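Long-range contact in photosystem II assembly protein Ycf48 (Thermosynechococcus elongatus, PDB 5OJ5), which assists early assembly of photosystem II and the replacement of photodamaged D1, binding the C-terminal extension of the D1 precursor: residues Asn103-Glu117 with Ser143-Met157. Sequence-based numbering, arbitrary orientation. Where two conformers were deposited one is given.
Sequences NSVSFQGNEGWIVGE and SPRLIKALGNGSAEM
Trp113 lays its indole over the methyl of Ala155, whose CB stands 3.9 Å from the centroid of the six-membered ring in a CH-pi contact. Ile147 crosses the tryptophan side chain at about a right angle, its CD1 3.7 Å from Trp113 CB. Ala149 CB touches Trp113 CD1; the small Ala149 and Ala155 allow the broad ring to come close to the next sheet. A water at the indole edge, in its plane, accepts hydrogen bonds from Trp113 NE1 and Gly151 N, and donates to Ser154 O and, weakly, to Glu111 OE1. Farther along, Val115 sets its CB against Pro144 CB at a tight 3.4 Å.

Beside this apolar strip, two serines accept nearly straight hydrogen bonds from the edge of strand 144-151: Ile147 N donates to Ser104 OG (2.9 Å) and Ala149 N to Ser106 OG (2.8 Å). With OG turned away from its own N (chi1 near 180°), each serine presents its oxygen to the neighbouring strand, and so short a side chain lets the sheets come close. At one end the extended Glu111 uses the syn lone pair of OE1 to accept from Gly153 N in the type I' turn, while OE2 is hydrogen-bonded to His123 on strand 120-124. At the other, Asn103 spends ND2 on both Pro144 O (3.0 Å) and Glu117 OE2, nearly in its amide plane. Such face-to-face packing of successive four-stranded antiparallel sheets is that of adjoining blades in a seven-bladed beta-propeller.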
ATOM      1  N   ASN A 103       1.659  -8.657  -6.198  1.00 11.92           N
ATOM      2  CA  ASN A 103       2.113  -7.491  -5.471  1.00 13.07           C
ATOM      3  C   ASN A 103       1.076  -6.370  -5.464  1.00 10.17           C
ATOM      4  O   ASN A 103       1.120  -5.511  -4.582  1.00 11.59           O
ATOM      5  CB  ASN A 103       3.426  -6.940  -6.178  1.00 15.49           C
ATOM      6  CG  ASN A 103       4.617  -7.719  -5.937  1.00 17.28           C
ATOM      7  OD1 ASN A 103       4.817  -8.276  -4.867  1.00 19.68           O
ATOM      8  ND2 ASN A 103       5.476  -7.717  -6.929  1.00 16.55           N
ATOM      9  N   SER A 104       0.206  -6.319  -6.478  1.00  9.49           N
ATOM     10  CA  SER A 104      -0.581  -5.117  -6.716  1.00  9.17           C
ATOM     11  C   SER A 104      -1.827  -5.506  -7.478  1.00  8.42           C
ATOM     12  O   SER A 104      -1.755  -6.285  -8.429  1.00  9.52           O
ATOM     13  CB  SER A 104       0.262  -4.127  -7.494  1.00  9.61           C
ATOM     14  OG  SER A 104      -0.402  -2.944  -7.864  1.00  9.89           O
ATOM     15  N   VAL A 105      -2.970  -4.929  -7.075  1.00  8.35           N
ATOM     16  CA  VAL A 105      -4.226  -5.061  -7.801  1.00  8.76           C
ATOM     17  C   VAL A 105      -4.850  -3.679  -7.869  1.00  8.06           C
ATOM     18  O   VAL A 105      -4.804  -2.916  -6.892  1.00  8.78           O
ATOM     19  CB  VAL A 105      -5.182  -6.081  -7.150  1.00  8.71           C
ATOM     20  CG1 VAL A 105      -5.505  -5.745  -5.673  1.00  9.34           C
ATOM     21  CG2 VAL A 105      -6.473  -6.259  -7.961  1.00  9.63           C
ATOM     22  N   SER A 106      -5.442  -3.345  -9.023  1.00  8.07           N
ATOM     23  CA  SER A 106      -6.053  -2.023  -9.170  1.00  8.15           C
ATOM     24  C   SER A 106      -7.217  -2.111 -10.123  1.00  8.15           C
ATOM     25  O   SER A 106      -7.048  -2.562 -11.262  1.00  8.53           O
ATOM     26  CB  SER A 106      -5.015  -1.047  -9.697  1.00  8.64           C
ATOM     27  OG  SER A 106      -5.554   0.247  -9.888  1.00  8.86           O
ATOM     28  N   PHE A 107      -8.364  -1.612  -9.681  1.00  8.48           N
ATOM     29  CA  PHE A 107      -9.561  -1.479 -10.523  1.00  9.28           C
ATOM     30  C   PHE A 107      -9.895  -0.013 -10.724  1.00  9.43           C
ATOM     31  O   PHE A 107      -9.694   0.834  -9.848  1.00 10.40           O
ATOM     32  CB  PHE A 107     -10.771  -2.145  -9.845  1.00 10.30           C
ATOM     33  CG  PHE A 107     -10.798  -3.641 -10.057  1.00  9.83           C
ATOM     34  CD1 PHE A 107     -11.563  -4.191 -11.094  1.00 10.38           C
ATOM     35  CD2 PHE A 107     -10.039  -4.511  -9.258  1.00 11.12           C
ATOM     36  CE1 PHE A 107     -11.590  -5.543 -11.337  1.00 10.89           C
ATOM     37  CE2 PHE A 107     -10.065  -5.909  -9.515  1.00 11.16           C
ATOM     38  CZ  PHE A 107     -10.838  -6.402 -10.558  1.00 10.52           C
ATOM     39  N   GLN A 108     -10.460   0.257 -11.895  1.00  9.48           N
ATOM     40  CA  GLN A 108     -11.184   1.511 -12.152  1.00 10.32           C
ATOM     41  C   GLN A 108     -12.505   1.044 -12.767  1.00 11.09           C
ATOM     42  O   GLN A 108     -12.545   0.588 -13.919  1.00 12.02           O
ATOM     43  CB  GLN A 108     -10.399   2.426 -13.078  1.00 11.16           C
ATOM     44  CG  GLN A 108     -11.145   3.716 -13.405  1.00 14.41           C
ATOM     45  CD  GLN A 108     -11.595   4.433 -12.159  1.00 17.50           C
ATOM     46  OE1 GLN A 108     -12.800   4.741 -12.010  1.00 26.05           O
ATOM     47  NE2 GLN A 108     -10.689   4.735 -11.287  1.00 17.76           N
ATOM     48  N   GLY A 109     -13.551   1.057 -11.967  1.00 12.21           N
ATOM     49  CA  GLY A 109     -14.785   0.383 -12.391  1.00 13.00           C
ATOM     50  C   GLY A 109     -14.521  -1.091 -12.629  1.00 12.19           C
ATOM     51  O   GLY A 109     -13.770  -1.736 -11.889  1.00 12.11           O
ATOM     52  N   ASN A 110     -15.114  -1.655 -13.682  1.00 12.18           N
ATOM     53  CA  ASN A 110     -14.979  -3.084 -13.956  1.00 13.10           C
ATOM     54  C   ASN A 110     -13.646  -3.460 -14.585  1.00 11.67           C
ATOM     55  O   ASN A 110     -13.406  -4.660 -14.789  1.00 12.21           O
ATOM     56  CB  ASN A 110     -16.129  -3.595 -14.831  1.00 15.73           C
ATOM     57  CG  ASN A 110     -17.252  -4.293 -14.010  1.00 15.68           C
ATOM     58  OD1 ASN A 110     -17.193  -4.430 -12.805  1.00 17.47           O
ATOM     59  ND2 ASN A 110     -18.251  -4.759 -14.709  1.00 20.28           N
ATOM     60  N   GLU A 111     -12.783  -2.491 -14.926  1.00 11.20           N
ATOM     61  CA  GLU A 111     -11.479  -2.805 -15.486  1.00 10.71           C
ATOM     62  C   GLU A 111     -10.466  -2.974 -14.360  1.00  9.70           C
ATOM     63  O   GLU A 111     -10.281  -2.060 -13.556  1.00 10.09           O
ATOM     64  CB  GLU A 111     -10.997  -1.740 -16.448  1.00 11.50           C
ATOM     65  CG  GLU A 111      -9.764  -2.233 -17.142  1.00 14.10           C
ATOM     66  CD  GLU A 111      -9.349  -1.379 -18.328  1.00 14.82           C
ATOM     67  OE1 GLU A 111      -9.626  -0.137 -18.371  1.00 15.07           O
ATOM     68  OE2 GLU A 111      -8.758  -1.971 -19.317  1.00 17.73           O
ATOM     69  N   GLY A 112      -9.823  -4.142 -14.304  1.00  9.66           N
ATOM     70  CA  GLY A 112      -8.882  -4.436 -13.254  1.00 10.08           C
ATOM     71  C   GLY A 112      -7.607  -5.063 -13.780  1.00  8.82           C
ATOM     72  O   GLY A 112      -7.574  -5.687 -14.836  1.00  9.73           O
ATOM     73  N   TRP A 113      -6.567  -4.905 -12.968  1.00  8.48           N
ATOM     74  CA  TRP A 113      -5.232  -5.361 -13.311  1.00  8.73           C
ATOM     75  C   TRP A 113      -4.577  -5.945 -12.068  1.00  8.42           C
ATOM     76  O   TRP A 113      -4.756  -5.414 -10.964  1.00  8.99           O
ATOM     77  CB  TRP A 113      -4.364  -4.184 -13.766  1.00  9.75           C
ATOM     78  CG  TRP A 113      -4.928  -3.340 -14.862  1.00  9.27           C
ATOM     79  CD1 TRP A 113      -5.906  -2.401 -14.752  1.00 10.34           C
ATOM     80  CD2 TRP A 113      -4.544  -3.355 -16.233  1.00  9.92           C
ATOM     81  NE1 TRP A 113      -6.146  -1.808 -15.982  1.00 11.09           N
ATOM     82  CE2 TRP A 113      -5.321  -2.380 -16.901  1.00 10.93           C
ATOM     83  CE3 TRP A 113      -3.586  -4.076 -16.955  1.00 12.21           C
ATOM     84  CZ2 TRP A 113      -5.168  -2.114 -18.270  1.00 13.62           C
ATOM     85  CZ3 TRP A 113      -3.445  -3.825 -18.325  1.00 15.16           C
ATOM     86  CH2 TRP A 113      -4.227  -2.846 -18.945  1.00 14.45           C
ATOM     87  N   ILE A 114      -3.806  -7.008 -12.249  1.00  8.80           N
ATOM     88  CA  ILE A 114      -2.961  -7.579 -11.193  1.00  9.20           C
ATOM     89  C   ILE A 114      -1.570  -7.737 -11.776  1.00  9.27           C
ATOM     90  O   ILE A 114      -1.427  -8.193 -12.914  1.00  9.69           O
ATOM     91  CB  ILE A 114      -3.480  -8.962 -10.748  1.00  9.41           C
ATOM     92  CG1 ILE A 114      -4.874  -8.834 -10.118  1.00 10.21           C
ATOM     93  CG2 ILE A 114      -2.502  -9.609  -9.761  1.00 11.67           C
ATOM     94  CD1 ILE A 114      -5.584 -10.184  -9.968  1.00 12.13           C
ATOM     95  N   VAL A 115      -0.541  -7.400 -10.990  1.00  8.86           N
ATOM     96  CA  VAL A 115       0.818  -7.727 -11.397  1.00  9.36           C
ATOM     97  C   VAL A 115       1.557  -8.406 -10.264  1.00  9.87           C
ATOM     98  O   VAL A 115       1.243  -8.244  -9.082  1.00 11.18           O
ATOM     99  CB  VAL A 115       1.611  -6.510 -11.916  1.00 10.01           C
ATOM    100  CG1 VAL A 115       0.959  -5.933 -13.147  1.00 11.52           C
ATOM    101  CG2 VAL A 115       1.785  -5.426 -10.831  1.00 10.86           C
ATOM    102  N   GLY A 116       2.599  -9.138 -10.640  1.00 10.40           N
ATOM    103  CA  GLY A 116       3.380  -9.840  -9.659  1.00 13.26           C
ATOM    104  C   GLY A 116       4.716 -10.295 -10.176  1.00 12.01           C
ATOM    105  O   GLY A 116       5.126  -9.997 -11.308  1.00 12.10           O
ATOM    106  N   GLU A 117       5.389 -11.034  -9.303  1.00 12.79           N
ATOM    107  CA  GLU A 117       6.741 -11.554  -9.542  1.00 14.10           C
ATOM    108  C   GLU A 117       6.774 -13.045  -9.224  1.00 15.12           C
ATOM    109  O   GLU A 117       6.160 -13.467  -8.244  1.00 16.87           O
ATOM    110  CB  GLU A 117       7.760 -10.820  -8.682  1.00 16.56           C
ATOM    111  CG  GLU A 117       7.550 -10.911  -7.239  1.00 20.44           C
ATOM    112  CD  GLU A 117       8.533 -10.049  -6.495  1.00 22.69           C
ATOM    113  OE1 GLU A 117       9.541 -10.605  -6.016  1.00 26.49           O
ATOM    114  OE2 GLU A 117       8.282  -8.813  -6.402  1.00 22.76           O
ATOM    115  N   SER A 143      10.874  -6.878 -12.201  1.00 13.89           N
ATOM    116  CA  SER A 143       9.539  -7.431 -12.215  0.51 13.26           C
ATOM    117  C   SER A 143       8.528  -6.379 -11.814  1.00 12.45           C
ATOM    118  O   SER A 143       8.851  -5.417 -11.111  1.00 12.74           O
ATOM    119  CB  SER A 143       9.450  -8.582 -11.217  0.51 16.65           C
ATOM    120  OG  SER A 143      10.097  -8.196 -10.020  0.51 18.98           O
ATOM    121  N   PRO A 144       7.275  -6.553 -12.201  1.00 12.77           N
ATOM    122  CA  PRO A 144       6.248  -5.585 -11.801  1.00 12.82           C
ATOM    123  C   PRO A 144       6.086  -5.472 -10.298  1.00 12.57           C
ATOM    124  O   PRO A 144       6.036  -6.482  -9.592  1.00 15.50           O
ATOM    125  CB  PRO A 144       4.971  -6.177 -12.398  1.00 16.39           C
ATOM    126  CG  PRO A 144       5.439  -7.018 -13.488  1.00 16.76           C
ATOM    127  CD  PRO A 144       6.714  -7.617 -13.061  1.00 15.25           C
ATOM    128  N   ARG A 145       6.000  -4.242  -9.832  1.00 11.44           N
ATOM    129  CA  ARG A 145       5.777  -3.937  -8.431  1.00 11.94           C
ATOM    130  C   ARG A 145       4.412  -3.314  -8.180  1.00 10.37           C
ATOM    131  O   ARG A 145       3.817  -3.551  -7.142  1.00 13.32           O
ATOM    132  CB  ARG A 145       6.917  -2.993  -7.933  1.00 14.00           C
ATOM    133  CG  ARG A 145       6.736  -2.496  -6.518  1.00 16.38           C
ATOM    134  CD  ARG A 145       6.828  -3.564  -5.526  1.00 18.64           C
ATOM    135  NE  ARG A 145       6.921  -2.993  -4.204  1.00 24.95           N
ATOM    136  CZ  ARG A 145       8.059  -2.550  -3.644  1.00 29.91           C
ATOM    137  NH1 ARG A 145       9.186  -2.733  -4.257  1.00 30.18           N
ATOM    138  NH2 ARG A 145       8.083  -2.020  -2.442  1.00 34.84           N
ATOM    139  N   LEU A 146       3.954  -2.442  -9.088  1.00  9.81           N
ATOM    140  CA  LEU A 146       2.733  -1.681  -8.866  1.00  9.61           C
ATOM    141  C   LEU A 146       2.048  -1.523 -10.204  1.00  9.02           C
ATOM    142  O   LEU A 146       2.706  -1.257 -11.214  1.00  9.88           O
ATOM    143  CB  LEU A 146       3.086  -0.295  -8.263  1.00 10.92           C
ATOM    144  CG  LEU A 146       1.908   0.638  -8.009  1.00 12.46           C
ATOM    145  CD1 LEU A 146       2.277   1.559  -6.871  1.00 16.09           C
ATOM    146  CD2 LEU A 146       1.569   1.510  -9.204  1.00 14.01           C
ATOM    147  N   ILE A 147       0.720  -1.636 -10.208  1.00  8.86           N
ATOM    148  CA  ILE A 147      -0.085  -1.249 -11.364  1.00  9.25           C
ATOM    149  C   ILE A 147      -1.183  -0.347 -10.870  1.00  8.79           C
ATOM    150  O   ILE A 147      -1.719  -0.533  -9.767  1.00  9.02           O
ATOM    151  CB  ILE A 147      -0.629  -2.492 -12.103  1.00 10.17           C
ATOM    152  CG1 ILE A 147      -1.266  -2.112 -13.442  1.00 11.74           C
ATOM    153  CG2 ILE A 147      -1.555  -3.332 -11.256  1.00 10.15           C
ATOM    154  CD1 ILE A 147      -0.965  -2.851 -14.557  1.00 19.76           C
ATOM    155  N   LYS A 148      -1.497   0.670 -11.669  1.00  9.17           N
ATOM    156  CA  LYS A 148      -2.576   1.597 -11.374  1.00  9.09           C
ATOM    157  C   LYS A 148      -3.505   1.654 -12.575  1.00  8.75           C
ATOM    158  O   LYS A 148      -3.084   2.055 -13.674  1.00  9.75           O
ATOM    159  CB  LYS A 148      -2.024   2.981 -11.024  1.00 10.76           C
ATOM    160  CG  LYS A 148      -3.136   3.984 -10.805  1.00 13.27           C
ATOM    161  CD  LYS A 148      -3.912   3.709  -9.516  1.00 15.17           C
ATOM    162  CE  LYS A 148      -4.938   4.714  -9.180  1.00 19.54           C
ATOM    163  NZ  LYS A 148      -5.667   4.300  -7.916  1.00 24.09           N
ATOM    164  N   ALA A 149      -4.763   1.286 -12.354  1.00  9.12           N
ATOM    165  CA  ALA A 149      -5.781   1.358 -13.395  1.00  9.02           C
ATOM    166  C   ALA A 149      -6.210   2.804 -13.567  1.00  9.33           C
ATOM    167  O   ALA A 149      -6.562   3.467 -12.586  1.00 10.45           O
ATOM    168  CB  ALA A 149      -7.006   0.561 -12.968  1.00  9.69           C
ATOM    169  N   LEU A 150      -6.201   3.296 -14.808  1.00 10.03           N
ATOM    170  CA  LEU A 150      -6.661   4.650 -15.103  1.00 10.37           C
ATOM    171  C   LEU A 150      -8.021   4.652 -15.774  1.00 11.00           C
ATOM    172  O   LEU A 150      -8.588   5.717 -16.004  1.00 12.86           O
ATOM    173  CB  LEU A 150      -5.621   5.362 -15.978  1.00 11.38           C
ATOM    174  CG  LEU A 150      -4.249   5.520 -15.320  1.00 13.06           C
ATOM    175  CD1 LEU A 150      -3.228   6.023 -16.315  1.00 15.48           C
ATOM    176  CD2 LEU A 150      -4.279   6.359 -14.069  1.00 16.53           C
ATOM    177  N   GLY A 151      -8.573   3.478 -16.081  1.00 11.31           N
ATOM    178  CA  GLY A 151      -9.844   3.352 -16.755  1.00 11.73           C
ATOM    179  C   GLY A 151      -9.700   3.388 -18.258  1.00 10.88           C
ATOM    180  O   GLY A 151      -8.719   3.882 -18.819  1.00 10.58           O
ATOM    181  N   ASN A 152     -10.712   2.828 -18.907  1.00 12.46           N
ATOM    182  CA  ASN A 152     -10.875   2.949 -20.338  1.00 13.63           C
ATOM    183  C   ASN A 152      -9.649   2.523 -21.104  1.00 12.46           C
ATOM    184  O   ASN A 152      -9.292   3.177 -22.087  1.00 15.48           O
ATOM    185  CB  ASN A 152     -11.304   4.373 -20.710  1.00 17.92           C
ATOM    186  CG  ASN A 152     -12.658   4.723 -20.124  1.00 24.43           C
ATOM    187  OD1 ASN A 152     -13.667   4.185 -20.546  1.00 30.91           O
ATOM    188  ND2 ASN A 152     -12.679   5.610 -19.137  1.00 26.64           N
ATOM    189  N   GLY A 153      -9.008   1.420 -20.667  1.00 12.35           N
ATOM    190  CA  GLY A 153      -7.894   0.861 -21.391  1.00 13.33           C
ATOM    191  C   GLY A 153      -6.533   1.376 -20.998  1.00 11.05           C
ATOM    192  O   GLY A 153      -5.522   0.896 -21.540  1.00 12.22           O
ATOM    193  N   SER A 154      -6.451   2.325 -20.072  1.00  9.67           N
ATOM    194  CA  SER A 154      -5.170   2.899 -19.694  1.00  9.60           C
ATOM    195  C   SER A 154      -4.740   2.412 -18.312  1.00  9.46           C
ATOM    196  O   SER A 154      -5.562   2.203 -17.411  1.00  9.69           O
ATOM    197  CB  SER A 154      -5.278   4.423 -19.682  1.00 10.00           C
ATOM    198  OG  SER A 154      -5.320   4.980 -21.004  1.00 10.76           O
ATOM    199  N   ALA A 155      -3.424   2.268 -18.151  1.00  9.73           N
ATOM    200  CA  ALA A 155      -2.867   1.875 -16.856  1.00  9.75           C
ATOM    201  C   ALA A 155      -1.406   2.286 -16.829  1.00 10.22           C
ATOM    202  O   ALA A 155      -0.767   2.461 -17.873  1.00 11.26           O
ATOM    203  CB  ALA A 155      -2.988   0.380 -16.617  1.00 11.09           C
ATOM    204  N   GLU A 156      -0.869   2.423 -15.626  1.00 10.29           N
ATOM    205  CA  GLU A 156       0.559   2.639 -15.430  1.00 10.62           C
ATOM    206  C   GLU A 156       1.134   1.563 -14.550  1.00  9.18           C
ATOM    207  O   GLU A 156       0.492   1.092 -13.631  1.00  9.81           O
ATOM    208  CB  GLU A 156       0.830   3.962 -14.881  1.00 17.38           C
ATOM    209  CG  GLU A 156       0.176   4.412 -13.748  1.00 22.49           C
ATOM    210  CD  GLU A 156       0.313   5.936 -13.631  1.00 27.15           C
ATOM    211  OE1 GLU A 156       0.544   6.396 -12.513  1.00 26.22           O
ATOM    212  OE2 GLU A 156       0.240   6.697 -14.638  1.00 28.61           O
ATOM    213  N   MET A 157       2.365   1.176 -14.864  0.65 10.13           N
ATOM    214  CA  MET A 157       3.068   0.108 -14.173  0.65  9.72           C
ATOM    215  C   MET A 157       4.459   0.579 -13.765  0.65  9.20           C
ATOM    216  O   MET A 157       5.143   1.266 -14.531  0.65 10.06           O
ATOM    217  CB  MET A 157       3.186  -1.105 -15.148  0.65 10.76           C
ATOM    218  CG  MET A 157       3.994  -2.256 -14.539  0.65 12.16           C
ATOM    219  SD  MET A 157       4.001  -3.777 -15.442  0.65 14.93           S
ATOM    220  CE  MET A 157       4.589  -3.244 -17.062  0.65 16.70           C
TER
HETATM  221  O   HOH W   1      -5.941   1.303  -7.454  1.00 16.23           O
HETATM  222  O   HOH W   2      -7.578   2.930 -10.002  1.00 17.78           O
HETATM  223  O   HOH W   3     -12.641   1.700 -16.623  1.00 17.42           O
HETATM  224  O   HOH W   4      -8.022   5.628 -11.844  1.00 31.58           O
HETATM  225  O   HOH W   5      -7.696   0.665 -16.599  1.00 12.51           O
HETATM  226  O   HOH W   6       8.478  -6.821  -7.949  1.00 41.19           O